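Local coordinates for protein 4-hydroxy-tetrahydrodipicolinate synthase (Aquifex aeolicus, PDB 2EHH) that probably condenses pyruvate with aspartate beta-semialdehyde through a Schiff base, giving 4-hydroxy-tetrahydrodipicolinate for lysine biosynthesis, at residues A80-A91 against H117-I127. Numbering follows the deposited sequence.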
loop_
_atom_site.group_PDB
_atom_site.type_symbol
_atom_site.label_atom_id
_atom_site.label_comp_id
_atom_site.label_asym_id
_atom_site.label_seq_id
_atom_site.Cartn_x
_atom_site.Cartn_y
_atom_site.Cartn_z
ATOM N N ALA A 80 -4.684 9.863 23.684
ATOM C CA ALA A 80 -4.703 11.101 24.470
ATOM C C ALA A 80 -3.663 10.943 25.581
ATOM O O ALA A 80 -3.805 10.090 26.453
ATOM C CB ALA A 80 -6.088 11.327 25.072
ATOM N N THR A 81 -2.622 11.767 25.543
ATOM C CA THR A 81 -1.541 11.694 26.523
ATOM C C THR A 81 -1.979 11.819 27.988
ATOM O O THR A 81 -1.642 10.970 28.810
ATOM C CB THR A 81 -0.469 12.758 26.212
ATOM O OG1 THR A 81 -0.067 12.627 24.842
ATOM C CG2 THR A 81 0.761 12.573 27.107
ATOM N N HIS A 82 -2.733 12.865 28.314
ATOM C CA HIS A 82 -3.189 13.069 29.694
ATOM C C HIS A 82 -3.850 11.809 30.239
ATOM O O HIS A 82 -3.547 11.351 31.341
ATOM C CB HIS A 82 -4.188 14.227 29.762
ATOM C CG HIS A 82 -4.512 14.666 31.159
ATOM N ND1 HIS A 82 -3.637 15.404 31.927
ATOM C CD2 HIS A 82 -5.609 14.462 31.927
ATOM C CE1 HIS A 82 -4.183 15.638 33.110
ATOM N NE2 HIS A 82 -5.379 15.077 33.134
ATOM N N GLU A 83 -4.763 11.259 29.451
ATOM C CA GLU A 83 -5.485 10.051 29.819
ATOM C C GLU A 83 -4.545 8.856 30.003
ATOM O O GLU A 83 -4.678 8.092 30.962
ATOM C CB GLU A 83 -6.528 9.752 28.740
ATOM C CG GLU A 83 -7.111 8.354 28.765
ATOM C CD GLU A 83 -8.132 8.140 27.658
ATOM O OE1 GLU A 83 -9.310 8.519 27.841
ATOM O OE2 GLU A 83 -7.748 7.607 26.595
ATOM N N ALA A 84 -3.595 8.695 29.087
ATOM C CA ALA A 84 -2.646 7.589 29.177
ATOM C C ALA A 84 -1.800 7.709 30.447
ATOM O O ALA A 84 -1.438 6.700 31.054
ATOM C CB ALA A 84 -1.740 7.563 27.939
ATOM N N VAL A 85 -1.472 8.937 30.840
ATOM C CA VAL A 85 -0.681 9.137 32.049
ATOM C C VAL A 85 -1.476 8.661 33.263
ATOM O O VAL A 85 -0.970 7.899 34.089
ATOM C CB VAL A 85 -0.310 10.621 32.257
ATOM C CG1 VAL A 85 0.304 10.818 33.640
ATOM C CG2 VAL A 85 0.683 11.062 31.191
ATOM N N HIS A 86 -2.724 9.108 33.367
ATOM C CA HIS A 86 -3.564 8.719 34.492
ATOM C C HIS A 86 -3.757 7.214 34.614
ATOM O O HIS A 86 -3.615 6.656 35.698
ATOM C CB HIS A 86 -4.928 9.411 34.412
ATOM C CG HIS A 86 -4.913 10.827 34.897
ATOM N ND1 HIS A 86 -6.058 11.499 35.275
ATOM C CD2 HIS A 86 -3.894 11.702 35.071
ATOM C CE1 HIS A 86 -5.745 12.722 35.662
ATOM N NE2 HIS A 86 -4.435 12.871 35.547
ATOM N N LEU A 87 -4.070 6.553 33.506
ATOM C CA LEU A 87 -4.280 5.112 33.537
ATOM C C LEU A 87 -2.986 4.368 33.855
ATOM O O LEU A 87 -2.997 3.352 34.545
ATOM C CB LEU A 87 -4.851 4.630 32.199
ATOM C CG LEU A 87 -5.357 3.186 32.168
ATOM C CD1 LEU A 87 -6.315 2.944 33.329
ATOM C CD2 LEU A 87 -6.051 2.918 30.840
ATOM N N THR A 88 -1.866 4.874 33.351
ATOM C CA THR A 88 -0.588 4.233 33.613
ATOM C C THR A 88 -0.242 4.427 35.093
ATOM O O THR A 88 0.331 3.541 35.730
ATOM C CB THR A 88 0.518 4.821 32.718
ATOM O OG1 THR A 88 0.162 4.630 31.341
ATOM C CG2 THR A 88 1.841 4.122 32.976
ATOM N N ALA A 89 -0.609 5.583 35.639
ATOM C CA ALA A 89 -0.359 5.870 37.051
ATOM C C ALA A 89 -1.136 4.858 37.889
ATOM O O ALA A 89 -0.620 4.319 38.872
ATOM C CB ALA A 89 -0.810 7.289 37.389
ATOM N N HIS A 90 -2.380 4.604 37.489
ATOM C CA HIS A 90 -3.237 3.650 38.185
ATOM C C HIS A 90 -2.606 2.258 38.202
ATOM O O HIS A 90 -2.545 1.607 39.248
ATOM C CB HIS A 90 -4.607 3.569 37.505
ATOM C CG HIS A 90 -5.478 2.473 38.038
ATOM N ND1 HIS A 90 -6.102 2.546 39.266
ATOM C CD2 HIS A 90 -5.795 1.260 37.525
ATOM C CE1 HIS A 90 -6.767 1.424 39.485
ATOM N NE2 HIS A 90 -6.596 0.627 38.445
ATOM N N ALA A 91 -2.149 1.804 37.038
ATOM C CA ALA A 91 -1.524 0.490 36.919
ATOM C C ALA A 91 -0.359 0.377 37.897
ATOM O O ALA A 91 -0.169 -0.651 38.547
ATOM C CB ALA A 91 -1.035 0.272 35.486
ATOM N N HIS A 117 4.692 12.067 23.739
ATOM C CA HIS A 117 3.653 11.215 24.315
ATOM C C HIS A 117 4.268 10.188 25.266
ATOM O O HIS A 117 3.961 10.155 26.462
ATOM C CB HIS A 117 2.899 10.486 23.195
ATOM C CG HIS A 117 1.856 9.527 23.681
ATOM N ND1 HIS A 117 0.648 9.937 24.209
ATOM C CD2 HIS A 117 1.830 8.173 23.696
ATOM C CE1 HIS A 117 -0.075 8.876 24.523
ATOM N NE2 HIS A 117 0.621 7.792 24.222
ATOM N N PHE A 118 5.146 9.354 24.727
ATOM C CA PHE A 118 5.788 8.315 25.513
ATOM C C PHE A 118 6.705 8.872 26.590
ATOM O O PHE A 118 6.794 8.314 27.684
ATOM C CB PHE A 118 6.556 7.368 24.590
ATOM C CG PHE A 118 5.664 6.447 23.803
ATOM C CD1 PHE A 118 5.107 5.319 24.401
ATOM C CD2 PHE A 118 5.349 6.726 22.478
ATOM C CE1 PHE A 118 4.243 4.480 23.691
ATOM C CE2 PHE A 118 4.488 5.894 21.756
ATOM C CZ PHE A 118 3.934 4.770 22.366
ATOM N N LYS A 119 7.380 9.973 26.284
ATOM C CA LYS A 119 8.278 10.596 27.249
ATOM C C LYS A 119 7.460 11.079 28.447
ATOM O O LYS A 119 7.813 10.826 29.600
ATOM C CB LYS A 119 9.005 11.775 26.603
ATOM C CG LYS A 119 10.108 12.384 27.455
ATOM C CD LYS A 119 10.651 13.649 26.805
ATOM C CE LYS A 119 11.971 14.087 27.427
ATOM N NZ LYS A 119 11.862 14.335 28.891
ATOM N N THR A 120 6.360 11.768 28.163
ATOM C CA THR A 120 5.491 12.289 29.216
ATOM C C THR A 120 5.005 11.185 30.146
ATOM O O THR A 120 5.101 11.305 31.370
ATOM C CB THR A 120 4.285 13.039 28.608
ATOM O OG1 THR A 120 4.766 14.170 27.873
ATOM C CG2 THR A 120 3.330 13.525 29.705
ATOM N N VAL A 121 4.491 10.105 29.569
ATOM C CA VAL A 121 4.007 8.983 30.364
ATOM C C VAL A 121 5.135 8.335 31.171
ATOM O O VAL A 121 4.994 8.110 32.373
ATOM C CB VAL A 121 3.354 7.903 29.469
ATOM C CG1 VAL A 121 2.996 6.677 30.302
ATOM C CG2 VAL A 121 2.105 8.463 28.803
ATOM N N ALA A 122 6.256 8.047 30.512
ATOM C CA ALA A 122 7.398 7.409 31.171
ATOM C C ALA A 122 7.989 8.218 32.327
ATOM O O ALA A 122 8.317 7.661 33.379
ATOM C CB ALA A 122 8.497 7.106 30.139
ATOM N N GLN A 123 8.140 9.526 32.135
ATOM C CA GLN A 123 8.704 10.371 33.181
ATOM C C GLN A 123 7.719 10.604 34.320
ATOM O O GLN A 123 8.118 10.931 35.436
ATOM C CB GLN A 123 9.152 11.717 32.605
ATOM C CG GLN A 123 10.250 11.599 31.555
ATOM C CD GLN A 123 10.908 12.927 31.249
ATOM O OE1 GLN A 123 10.230 13.932 31.027
ATOM N NE2 GLN A 123 12.235 12.939 31.224
ATOM N N GLU A 124 6.432 10.432 34.040
ATOM C CA GLU A 124 5.408 10.628 35.059
ATOM C C GLU A 124 5.213 9.410 35.949
ATOM O O GLU A 124 5.016 9.545 37.157
ATOM C CB GLU A 124 4.071 10.985 34.410
ATOM C CG GLU A 124 3.854 12.466 34.241
ATOM C CD GLU A 124 3.959 13.202 35.560
ATOM O OE1 GLU A 124 3.176 12.885 36.483
ATOM O OE2 GLU A 124 4.829 14.092 35.676
ATOM N N VAL A 125 5.278 8.225 35.351
ATOM C CA VAL A 125 5.067 6.985 36.089
ATOM C C VAL A 125 6.275 6.057 36.082
ATOM O O VAL A 125 6.732 5.615 35.022
ATOM C CB VAL A 125 3.860 6.218 35.515
ATOM C CG1 VAL A 125 3.441 5.115 36.467
ATOM C CG2 VAL A 125 2.717 7.185 35.254
ATOM N N ASP A 126 6.774 5.752 37.276
ATOM C CA ASP A 126 7.927 4.878 37.431
ATOM C C ASP A 126 7.542 3.403 37.326
ATOM O O ASP A 126 7.596 2.658 38.306
ATOM C CB ASP A 126 8.608 5.166 38.775
ATOM C CG ASP A 126 9.799 4.267 39.032
ATOM O OD1 ASP A 126 10.528 3.954 38.067
ATOM O OD2 ASP A 126 10.013 3.881 40.202
ATOM N N ILE A 127 7.140 2.986 36.128
ATOM C CA ILE A 127 6.757 1.598 35.884
ATOM C C ILE A 127 7.323 1.170 34.533
ATOM O O ILE A 127 7.396 1.975 33.606
ATOM C CB ILE A 127 5.215 1.435 35.858
ATOM C CG1 ILE A 127 4.843 -0.049 35.758
ATOM C CG2 ILE A 127 4.622 2.192 34.670
ATOM C CD1 ILE A 127 3.344 -0.304 35.718
#
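T81 and H117 form the hydrogen bond between the two segments. T81 OG1 lies 2.9 Å from H117 ND1. The hydroxyl meets the ring at its edge, near the ring plane. H117 CG is anti to the backbone N (chi1 177°), which brings the ring across to the start of helix 81-93. A80 is the N-cap residue there. A bond internal to that helix settles where the T88 hydroxyl points: T88 OG1 donates to A84 O at 2.6 Å. T88 N reaches the same carbonyl from the opposite face, so two bonds grip this oxygen. T88 OG1 also bonds to T76 OG1.

The rest is van der Waals packing between two neighbouring outer helices of the TIM barrel. They run roughly parallel, with segment axes 9.2 Å apart at closest approach and crossing at -30°. Strand 98-102 lies between them in the sequence, as expected for successive beta-alpha units. T88 and H117 touch that strand, while V121 rests on I129 of the next one.

V85 and V121 pack at the middle, with CG2 of V85 3.8 Å from CG2 of V121. The two valines lie side by side and point in opposite directions. The other V85 branch, CG1, lies against E124 CB. V121 CG1 instead faces T88, 3.6 Å from T88 OG1. T81 CG2 meets T120 CG2 at 3.8 Å, the two side chains roughly perpendicular to each other. L268 of a second subunit packs on both threonines.

Past the end of helix 111-124, V125 and I127 continue the packing. The V125 methyls lie against the backbone of helix 81-93: CG2 is 3.7 Å from A89 N, and CG1 touches T88 O. I127 CG2 lies 3.8 Å from T88 CG2.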